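Local structure of succinoglycan biosynthesis protein (Bacillus cereus ATCC 14579, 3B55) at residues I173-I185 / V199-M213. The protein binds calcium and belongs to the erythromycin esterase-like family, with a possible role in succinoglycan biosynthesis that is not established. The protein carries 1 engineered substitution. Sequence-based numbering, arbitrary orientation.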
# COMPACT_ATOMS: atom_id res chain seq x y z
N ILE A 173 9.12 -1.28 -4.77
CA ILE A 173 10.38 -1.68 -5.40
C ILE A 173 11.61 -0.87 -4.97
O ILE A 173 12.36 -0.38 -5.81
CB ILE A 173 10.28 -1.54 -6.93
CG1 ILE A 173 9.82 -0.12 -7.27
CG2 ILE A 173 9.32 -2.57 -7.50
CD1 ILE A 173 9.88 0.22 -8.75
N GLN A 174 11.82 -0.72 -3.67
CA GLN A 174 12.96 0.04 -3.19
C GLN A 174 14.21 -0.83 -3.32
O GLN A 174 15.33 -0.38 -3.08
CB GLN A 174 12.74 0.46 -1.74
CG GLN A 174 11.33 1.00 -1.50
CD GLN A 174 11.31 2.29 -0.71
OE1 GLN A 174 11.82 3.32 -1.17
NE2 GLN A 174 10.72 2.26 0.48
N SER A 175 14.00 -2.08 -3.72
CA SER A 175 15.09 -3.03 -3.90
C SER A 175 14.60 -4.32 -4.58
O SER A 175 13.40 -4.57 -4.67
CB SER A 175 15.71 -3.39 -2.54
OG SER A 175 14.80 -4.13 -1.76
N VAL A 176 15.55 -5.11 -5.06
CA VAL A 176 15.26 -6.38 -5.71
C VAL A 176 16.29 -7.36 -5.18
O VAL A 176 17.35 -7.57 -5.78
CB VAL A 176 15.44 -6.28 -7.24
CG1 VAL A 176 15.19 -7.64 -7.87
CG2 VAL A 176 14.50 -5.22 -7.80
N ASN A 177 15.98 -7.96 -4.04
CA ASN A 177 16.90 -8.90 -3.43
C ASN A 177 17.08 -10.18 -4.24
O ASN A 177 16.40 -10.40 -5.24
CB ASN A 177 16.46 -9.22 -2.00
CG ASN A 177 16.31 -7.96 -1.15
OD1 ASN A 177 17.04 -6.98 -1.34
ND2 ASN A 177 15.36 -7.97 -0.21
N GLU A 178 18.00 -11.02 -3.79
CA GLU A 178 18.32 -12.26 -4.47
C GLU A 178 17.20 -13.29 -4.58
O GLU A 178 17.18 -14.08 -5.54
CB GLU A 178 19.56 -12.87 -3.79
CG GLU A 178 20.34 -13.85 -4.64
CD GLU A 178 21.73 -14.11 -4.08
OE1 GLU A 178 22.44 -14.98 -4.64
OE2 GLU A 178 22.10 -13.44 -3.09
N ASN A 179 16.26 -13.31 -3.64
CA ASN A 179 15.18 -14.30 -3.73
C ASN A 179 14.36 -14.16 -5.01
O ASN A 179 13.87 -15.14 -5.55
CB ASN A 179 14.25 -14.23 -2.50
CG ASN A 179 13.81 -12.81 -2.17
OD1 ASN A 179 14.22 -11.84 -2.81
ND2 ASN A 179 12.94 -12.69 -1.16
N VAL A 180 14.23 -12.93 -5.51
CA VAL A 180 13.48 -12.71 -6.74
C VAL A 180 14.23 -13.35 -7.90
O VAL A 180 13.64 -14.01 -8.75
CB VAL A 180 13.31 -11.20 -7.02
CG1 VAL A 180 12.84 -10.98 -8.46
CG2 VAL A 180 12.30 -10.61 -6.05
N TYR A 181 15.55 -13.15 -7.93
CA TYR A 181 16.40 -13.71 -8.97
C TYR A 181 16.42 -15.24 -8.92
O TYR A 181 16.40 -15.89 -9.96
CB TYR A 181 17.83 -13.17 -8.82
CG TYR A 181 17.94 -11.70 -9.13
CD1 TYR A 181 17.92 -11.24 -10.45
CD2 TYR A 181 18.06 -10.76 -8.11
CE1 TYR A 181 18.00 -9.88 -10.75
CE2 TYR A 181 18.15 -9.40 -8.40
CZ TYR A 181 18.12 -8.97 -9.72
OH TYR A 181 18.21 -7.63 -10.01
N ASN A 182 16.45 -15.80 -7.71
CA ASN A 182 16.46 -17.25 -7.57
C ASN A 182 15.15 -17.89 -8.03
O ASN A 182 15.14 -19.05 -8.42
CB ASN A 182 16.74 -17.67 -6.12
CG ASN A 182 18.16 -17.36 -5.69
OD1 ASN A 182 19.10 -17.46 -6.47
ND2 ASN A 182 18.32 -16.99 -4.43
N ASN A 183 14.05 -17.14 -7.99
CA ASN A 183 12.78 -17.68 -8.47
C ASN A 183 12.85 -17.89 -9.97
O ASN A 183 12.38 -18.90 -10.50
CB ASN A 183 11.61 -16.74 -8.15
CG ASN A 183 11.18 -16.81 -6.70
OD1 ASN A 183 11.34 -17.84 -6.04
ND2 ASN A 183 10.61 -15.71 -6.19
N ILE A 184 13.44 -16.91 -10.66
CA ILE A 184 13.59 -16.99 -12.11
C ILE A 184 14.60 -18.07 -12.47
O ILE A 184 14.36 -18.88 -13.36
CB ILE A 184 14.07 -15.63 -12.68
CG1 ILE A 184 13.03 -14.55 -12.39
CG2 ILE A 184 14.32 -15.76 -14.19
CD1 ILE A 184 13.50 -13.15 -12.74
N ILE A 185 15.72 -18.08 -11.76
CA ILE A 185 16.77 -19.08 -11.99
C ILE A 185 16.22 -20.50 -11.81
O ILE A 185 16.40 -21.36 -12.67
CB ILE A 185 17.95 -18.88 -11.00
CG1 ILE A 185 18.79 -17.66 -11.40
CG2 ILE A 185 18.83 -20.12 -10.94
CD1 ILE A 185 19.48 -17.80 -12.75
N VAL A 199 20.66 -16.28 -19.46
CA VAL A 199 20.21 -15.43 -18.35
C VAL A 199 21.12 -15.41 -17.12
O VAL A 199 21.32 -14.37 -16.50
CB VAL A 199 18.77 -15.85 -17.91
CG1 VAL A 199 18.83 -16.87 -16.77
CG2 VAL A 199 17.97 -14.64 -17.51
N GLU A 200 21.69 -16.57 -16.81
CA GLU A 200 22.57 -16.79 -15.67
C GLU A 200 23.45 -15.66 -15.15
O GLU A 200 23.43 -15.38 -13.96
CB GLU A 200 23.41 -18.05 -15.96
CG GLU A 200 24.92 -17.94 -15.72
CD GLU A 200 25.28 -17.72 -14.26
OE1 GLU A 200 24.55 -18.23 -13.39
OE2 GLU A 200 26.30 -17.06 -14.00
N GLU A 201 24.24 -15.00 -15.99
CA GLU A 201 25.05 -13.92 -15.43
C GLU A 201 24.60 -12.51 -15.77
O GLU A 201 25.30 -11.55 -15.50
CB GLU A 201 26.53 -14.08 -15.74
CG GLU A 201 26.95 -13.79 -17.14
CD GLU A 201 28.31 -14.40 -17.42
OE1 GLU A 201 28.74 -15.26 -16.63
OE2 GLU A 201 28.95 -14.03 -18.44
N LYS A 202 23.43 -12.40 -16.39
CA LYS A 202 22.86 -11.09 -16.66
C LYS A 202 22.31 -10.80 -15.26
O LYS A 202 22.46 -9.70 -14.73
CB LYS A 202 21.72 -11.21 -17.66
CG LYS A 202 22.08 -10.76 -19.07
CD LYS A 202 20.99 -11.15 -20.07
CE LYS A 202 21.49 -11.07 -21.51
NZ LYS A 202 21.81 -9.68 -21.93
N ILE A 203 21.73 -11.84 -14.67
CA ILE A 203 21.16 -11.76 -13.33
C ILE A 203 22.29 -11.71 -12.30
O ILE A 203 22.15 -11.10 -11.24
CB ILE A 203 20.24 -12.99 -13.02
CG1 ILE A 203 21.07 -14.17 -12.51
CG2 ILE A 203 19.49 -13.41 -14.27
CD1 ILE A 203 21.07 -14.31 -11.01
N LYS A 204 23.41 -12.36 -12.62
CA LYS A 204 24.54 -12.39 -11.71
C LYS A 204 25.13 -10.99 -11.56
O LYS A 204 25.66 -10.63 -10.50
CB LYS A 204 25.59 -13.38 -12.22
CG LYS A 204 26.56 -13.89 -11.18
CD LYS A 204 27.27 -15.13 -11.72
CE LYS A 204 28.46 -15.50 -10.86
NZ LYS A 204 29.43 -14.38 -10.88
N GLY A 205 25.05 -10.20 -12.62
CA GLY A 205 25.57 -8.85 -12.59
C GLY A 205 24.54 -7.90 -12.00
O GLY A 205 24.89 -6.89 -11.40
N LEU A 206 23.27 -8.23 -12.16
CA LEU A 206 22.19 -7.40 -11.64
C LEU A 206 22.01 -7.48 -10.13
O LEU A 206 21.66 -6.50 -9.48
CB LEU A 206 20.87 -7.79 -12.32
CG LEU A 206 20.59 -7.18 -13.69
CD1 LEU A 206 19.47 -7.95 -14.37
CD2 LEU A 206 20.23 -5.70 -13.54
N ILE A 207 22.25 -8.66 -9.57
CA ILE A 207 22.08 -8.88 -8.14
C ILE A 207 22.77 -7.86 -7.24
O ILE A 207 22.11 -7.21 -6.42
CB ILE A 207 22.54 -10.31 -7.76
CG1 ILE A 207 21.57 -11.34 -8.36
CG2 ILE A 207 22.60 -10.47 -6.24
CD1 ILE A 207 22.00 -12.77 -8.18
N PRO A 208 24.09 -7.68 -7.37
CA PRO A 208 24.80 -6.71 -6.53
C PRO A 208 24.41 -5.24 -6.67
O PRO A 208 24.62 -4.46 -5.74
CB PRO A 208 26.27 -6.95 -6.90
CG PRO A 208 26.18 -7.37 -8.33
CD PRO A 208 25.02 -8.35 -8.30
N VAL A 209 23.84 -4.84 -7.80
CA VAL A 209 23.45 -3.44 -7.97
C VAL A 209 21.99 -3.12 -7.66
O VAL A 209 21.59 -1.96 -7.64
CB VAL A 209 23.77 -2.93 -9.40
CG1 VAL A 209 25.28 -2.99 -9.63
CG2 VAL A 209 23.02 -3.75 -10.43
N THR A 210 21.18 -4.15 -7.42
CA THR A 210 19.78 -3.92 -7.10
C THR A 210 19.49 -4.21 -5.63
O THR A 210 18.33 -4.21 -5.21
CB THR A 210 18.81 -4.79 -7.96
OG1 THR A 210 19.05 -6.17 -7.72
CG2 THR A 210 19.00 -4.49 -9.44
N LYS A 211 20.53 -4.46 -4.83
CA LYS A 211 20.30 -4.74 -3.42
C LYS A 211 19.71 -3.55 -2.66
O LYS A 211 19.17 -3.71 -1.57
CB LYS A 211 21.59 -5.25 -2.74
CG LYS A 211 22.87 -4.44 -2.92
CD LYS A 211 24.00 -5.18 -2.20
CE LYS A 211 25.40 -4.79 -2.67
NZ LYS A 211 25.83 -3.44 -2.21
N ASP A 212 19.82 -2.37 -3.26
CA ASP A 212 19.26 -1.14 -2.68
C ASP A 212 19.44 0.03 -3.64
O ASP A 212 20.41 0.08 -4.40
CB ASP A 212 19.86 -0.84 -1.30
CG ASP A 212 21.36 -0.59 -1.33
OD1 ASP A 212 21.79 0.44 -1.88
OD2 ASP A 212 22.11 -1.44 -0.79
N MSE A 213 18.49 0.96 -3.62
CA MSE A 213 18.49 2.12 -4.50
C MSE A 213 19.80 2.89 -4.56
O MSE A 213 20.20 3.36 -5.63
CB MSE A 213 17.36 3.08 -4.11
CG MSE A 213 15.99 2.46 -4.19
SE MSE A 213 14.61 3.79 -3.95
CE MSE A 213 14.95 4.21 -2.09
O HOH W 1 19.90 -8.16 -5.16
O HOH W 2 18.51 -5.38 0.12
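Thr210 OG1 is gripped from several directions: Tyr181 OH donates to it at 2.8 Å, and its own proton may go to Val176 O, 2.9 Å from OG1, or to Leu206 O in its own turn. With chi1 at 62°, OG1 sits between the backbone N and the carbonyl carbon and meets the phenol in the plane of the ring, at its edge. Beside this knot, Val176 N gives a nearly straight bond (167°) to Thr210 O, 2.9 Å away. A water donates to both Val176 O and Ile207 O, and a second one joins Asn177 OD1 to Lys211 O.

The Tyr181 ring lies against the side chains of Ile203, Leu206 and Ile207. Ile207 lays CG1 over one face in a CH-pi contact, 3.8 Å from the ring centroid and 22° off its normal, while Ile203 CB approaches Tyr181 CD1 and Leu206 CB comes near Tyr181 CE1 and OH. A turn further on, Ile185 CD1 reaches Ile203 CG1 at 4.0 Å and Val199 CG1.

The segments lie on helices 178-192 and 197-206, which pair antiparallel here as a helical hairpin following strand 167-172 at the sheet edge, with helices 221-240 and 250-268 packed alongside. At the other end, where the side chain of Gln174 is about 7 Å from the bound calcium, Gln174 O accepts a weak bond from Met213 N. The phenol thus donates to a threonine hydroxyl that has two carbonyls within reach, which probably fixes the ring's rotation while Ile207 covers one face.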